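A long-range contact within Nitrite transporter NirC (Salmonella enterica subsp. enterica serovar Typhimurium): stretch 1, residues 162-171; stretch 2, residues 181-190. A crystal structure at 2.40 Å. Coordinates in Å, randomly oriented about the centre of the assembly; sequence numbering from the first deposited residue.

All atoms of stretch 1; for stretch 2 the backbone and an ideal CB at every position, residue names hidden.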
# COMPACT_ATOMS: atom_id res chain seq x y z
N TRP B 162 3.78 -8.22 23.56
CA TRP B 162 5.07 -8.00 22.93
C TRP B 162 4.81 -7.28 21.64
O TRP B 162 5.37 -6.20 21.41
CB TRP B 162 5.77 -9.33 22.66
CG TRP B 162 7.28 -9.18 22.74
CD1 TRP B 162 8.00 -7.99 22.78
CD2 TRP B 162 8.28 -10.23 22.78
NE1 TRP B 162 9.34 -8.22 22.85
CE2 TRP B 162 9.58 -9.56 22.84
CE3 TRP B 162 8.25 -11.63 22.81
CZ2 TRP B 162 10.81 -10.27 22.94
CZ3 TRP B 162 9.47 -12.34 22.88
CH2 TRP B 162 10.71 -11.68 22.93
N LEU B 163 3.93 -7.85 20.80
CA LEU B 163 3.75 -7.37 19.46
C LEU B 163 3.02 -6.00 19.49
O LEU B 163 3.41 -5.09 18.79
CB LEU B 163 3.00 -8.40 18.56
CG LEU B 163 3.98 -9.39 17.94
CD1 LEU B 163 3.30 -10.66 17.38
CD2 LEU B 163 4.83 -8.69 16.87
N VAL B 164 1.99 -5.87 20.31
CA VAL B 164 1.25 -4.62 20.39
C VAL B 164 2.13 -3.46 20.98
O VAL B 164 2.15 -2.35 20.40
CB VAL B 164 -0.09 -4.80 21.15
CG1 VAL B 164 -0.85 -3.47 21.21
CG2 VAL B 164 -0.87 -5.91 20.50
N CYS B 165 2.82 -3.73 22.10
CA CYS B 165 3.87 -2.80 22.56
C CYS B 165 4.97 -2.55 21.53
O CYS B 165 5.51 -1.45 21.48
CB CYS B 165 4.47 -3.25 23.87
SG CYS B 165 3.29 -2.95 25.20
N LEU B 166 5.34 -3.55 20.73
CA LEU B 166 6.30 -3.30 19.67
C LEU B 166 5.75 -2.28 18.66
O LEU B 166 6.49 -1.42 18.18
CB LEU B 166 6.74 -4.61 18.99
CG LEU B 166 7.89 -5.26 19.80
CD1 LEU B 166 7.97 -6.78 19.56
CD2 LEU B 166 9.23 -4.57 19.55
N ALA B 167 4.44 -2.34 18.37
CA ALA B 167 3.80 -1.41 17.46
C ALA B 167 3.83 -0.02 18.09
O ALA B 167 4.17 0.97 17.44
CB ALA B 167 2.38 -1.87 17.18
N ILE B 168 3.55 0.07 19.38
CA ILE B 168 3.52 1.37 20.04
C ILE B 168 4.89 2.03 20.04
O ILE B 168 5.04 3.22 19.71
CB ILE B 168 2.99 1.24 21.46
CG1 ILE B 168 1.50 0.82 21.39
CG2 ILE B 168 3.24 2.53 22.17
CD1 ILE B 168 0.95 0.35 22.71
N TRP B 169 5.89 1.22 20.37
CA TRP B 169 7.30 1.54 20.34
C TRP B 169 7.73 2.05 18.98
O TRP B 169 8.29 3.16 18.87
CB TRP B 169 8.07 0.28 20.68
CG TRP B 169 9.57 0.45 20.84
CD1 TRP B 169 10.56 0.07 19.94
CD2 TRP B 169 10.29 1.01 21.99
NE1 TRP B 169 11.81 0.38 20.44
CE2 TRP B 169 11.71 0.94 21.66
CE3 TRP B 169 9.90 1.57 23.21
CZ2 TRP B 169 12.69 1.42 22.53
CZ3 TRP B 169 10.88 2.04 24.08
CH2 TRP B 169 12.25 1.97 23.75
N MET B 170 7.52 1.23 17.95
CA MET B 170 7.94 1.61 16.59
C MET B 170 7.24 2.87 16.10
O MET B 170 7.82 3.68 15.40
CB MET B 170 7.74 0.47 15.61
CG MET B 170 8.62 -0.75 15.82
SD MET B 170 8.26 -1.94 14.52
CE MET B 170 9.31 -1.32 13.25
N ALA B 171 5.96 3.02 16.46
CA ALA B 171 5.20 4.24 16.16
C ALA B 171 5.83 5.45 16.82
O ALA B 171 6.00 6.49 16.17
CB ALA B 171 3.75 4.10 16.59
N UNK B 181 1.90 1.64 9.16
CA UNK B 181 2.56 0.40 8.79
C UNK B 181 3.10 -0.40 9.95
O UNK B 181 2.95 -1.67 9.98
CB UNK B 181 3.71 0.71 7.82
N UNK B 182 3.74 0.28 10.91
CA UNK B 182 4.28 -0.48 12.10
C UNK B 182 3.15 -1.19 12.80
O UNK B 182 3.24 -2.37 13.15
CB UNK B 182 4.99 0.45 13.09
N UNK B 183 2.08 -0.43 13.03
CA UNK B 183 0.86 -0.90 13.69
C UNK B 183 0.20 -2.05 12.86
O UNK B 183 -0.07 -3.12 13.38
CB UNK B 183 -0.12 0.26 13.87
N UNK B 184 0.04 -1.86 11.57
CA UNK B 184 -0.54 -2.87 10.71
C UNK B 184 0.22 -4.21 10.80
O UNK B 184 -0.40 -5.29 10.94
CB UNK B 184 -0.56 -2.37 9.27
N UNK B 185 1.55 -4.17 10.77
CA UNK B 185 2.37 -5.36 10.76
C UNK B 185 2.16 -6.11 12.01
O UNK B 185 2.01 -7.34 11.99
CB UNK B 185 3.85 -5.03 10.58
N UNK B 186 2.12 -5.39 13.13
CA UNK B 186 2.11 -6.10 14.43
C UNK B 186 0.78 -6.73 14.72
O UNK B 186 0.72 -7.79 15.33
CB UNK B 186 2.47 -5.15 15.57
N UNK B 187 -0.29 -6.04 14.34
CA UNK B 187 -1.63 -6.60 14.48
C UNK B 187 -1.89 -7.76 13.47
O UNK B 187 -2.47 -8.75 13.88
CB UNK B 187 -2.67 -5.49 14.29
N UNK B 188 -1.44 -7.68 12.20
CA UNK B 188 -1.36 -8.92 11.37
C UNK B 188 -0.78 -10.11 12.17
O UNK B 188 -1.35 -11.21 12.23
CB UNK B 188 -0.50 -8.67 10.13
N UNK B 189 0.35 -9.84 12.81
CA UNK B 189 1.15 -10.88 13.40
C UNK B 189 0.45 -11.43 14.67
O UNK B 189 0.39 -12.65 14.82
CB UNK B 189 2.55 -10.35 13.73
N UNK B 190 -0.06 -10.60 15.56
CA UNK B 190 -0.63 -11.18 16.78
C UNK B 190 -1.93 -11.92 16.52
O UNK B 190 -2.14 -13.02 17.04
CB UNK B 190 -0.87 -10.08 17.82

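The two stretches are helical and run nearly antiparallel, at 172°, with axes 8.3 Å apart at their closest. No hydrogen bond crosses between them, so packing holds this contact together. Stretch 1 offers mainly alkyl groups, and the carbonyls of W162 to A167 are bonded within its own helix.

Position 181 has nothing of stretch 1 within 5.5 Å of its ideal CB. The visible atoms leave the choice wide, and any helix-compatible residue would suit. It is L181, which makes no contact here.

Position 182 points toward stretch 1. Its ideal CB lies 3.7 Å from M170 CB and 4.4 Å from A171 N. That leaves little depth straight ahead, so a small residue is the simplest fit: alanine, serine or perhaps glycine. The residue is A182. Its methyl CB packs on M170 CB at 3.7 Å.

Position 183 points sideways, yet its CA is 4.8 Å from the CA of A167, a close approach of the two backbones. A167 presents only a methyl, so the backbones can come near. The ideal CB is 4.7 Å from A167 CB, and an aliphatic chain passing along the flank would suit, as would a smaller residue. It is I183, with chi1 m and chi2 t. Its CG1 lies 4.4 Å from A167 CB, while its own CA is nearer to that methyl, at 3.9 Å.

Position 184 points away, and stretch 1 sets no limit. It is W184, whose NE1 is hydrogen-bonded elsewhere in the structure.

Position 185 points sideways with no atom of stretch 1 near its ideal CB. Large or small would do. It is W185, and its ring leads away from stretch 1.

Position 186 points toward stretch 1. Its ideal CB is 3.4 Å from L163 O and 3.7 Å from A167 CB, so the space at the CB is tight. A small residue is favoured: alanine, serine or cysteine. It is C186. Its CB packs against A167 CB at 3.7 Å, and chi1 m carries the sulfur to one side, where SG lies 4.3 Å from both L163 CD2 and L166 CB.

Position 187 points sideways, with nothing of stretch 1 within 5.5 Å of its ideal CB. Only a longer chain could reach back. It is L187, and its CD1 comes to 4.5 Å from V164 CG2, a marginal contact.

Position 188 is out of reach and unconstrained by stretch 1. It is L188.

Position 189 points toward stretch 1, with L163 CD1 3.7 Å from its ideal CB. A small apolar residue fits readily. It is A189, whose CB meets L163 CD1 at 3.7 Å.

Position 190 points toward stretch 1; its ideal CB is 4.2 Å from L163 CD1 and 5.0 Å from V164 CG2. A leucine, methionine or aromatic would suit. It is F190. Its CD2 packs on V164 CG2 at 3.6 Å, the methyl lying oblique to the ring, and its CB is 4.0 Å from L163 CD1.

Stretch 2 181-190: LAIWWCLLAF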
# COMPACT_ATOMS: atom_id res chain seq x y z
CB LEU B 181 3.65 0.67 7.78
CG LEU B 181 3.13 0.55 6.34
CD1 LEU B 181 1.78 1.20 6.12
CD2 LEU B 181 4.15 1.01 5.30
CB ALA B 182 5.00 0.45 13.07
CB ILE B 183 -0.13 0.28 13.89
CG1 ILE B 183 0.46 1.35 14.85
CG2 ILE B 183 -1.47 -0.28 14.36
CD1 ILE B 183 -0.35 2.68 14.89
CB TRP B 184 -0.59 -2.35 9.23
CG TRP B 184 -1.11 -3.44 8.31
CD1 TRP B 184 -2.44 -3.86 8.17
CD2 TRP B 184 -0.32 -4.36 7.46
NE1 TRP B 184 -2.52 -4.91 7.34
CE2 TRP B 184 -1.31 -5.23 6.80
CE3 TRP B 184 1.04 -4.52 7.15
CZ2 TRP B 184 -0.94 -6.25 5.90
CZ3 TRP B 184 1.40 -5.52 6.20
CH2 TRP B 184 0.44 -6.38 5.62
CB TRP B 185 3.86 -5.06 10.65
CG TRP B 185 4.40 -4.97 9.28
CD1 TRP B 185 4.97 -3.85 8.66
CD2 TRP B 185 4.45 -6.04 8.29
NE1 TRP B 185 5.39 -4.14 7.39
CE2 TRP B 185 5.10 -5.44 7.09
CE3 TRP B 185 4.03 -7.37 8.25
CZ2 TRP B 185 5.28 -6.18 5.90
CZ3 TRP B 185 4.23 -8.12 7.07
CH2 TRP B 185 4.85 -7.53 5.91
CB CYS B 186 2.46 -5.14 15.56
SG CYS B 186 4.18 -4.71 15.49
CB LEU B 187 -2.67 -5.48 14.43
CG LEU B 187 -2.86 -4.77 15.78
CD1 LEU B 187 -1.53 -4.29 16.39
CD2 LEU B 187 -3.87 -3.63 15.60
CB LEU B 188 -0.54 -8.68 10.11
CG LEU B 188 -0.26 -9.86 9.16
CD1 LEU B 188 -1.55 -10.56 8.71
CD2 LEU B 188 0.45 -9.36 7.94
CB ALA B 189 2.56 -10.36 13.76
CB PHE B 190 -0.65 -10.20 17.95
CG PHE B 190 -2.01 -9.68 18.31
CD1 PHE B 190 -3.01 -10.52 18.88
CD2 PHE B 190 -2.30 -8.31 18.16
CE1 PHE B 190 -4.27 -10.02 19.18
CE2 PHE B 190 -3.54 -7.83 18.51
CZ PHE B 190 -4.53 -8.67 19.00
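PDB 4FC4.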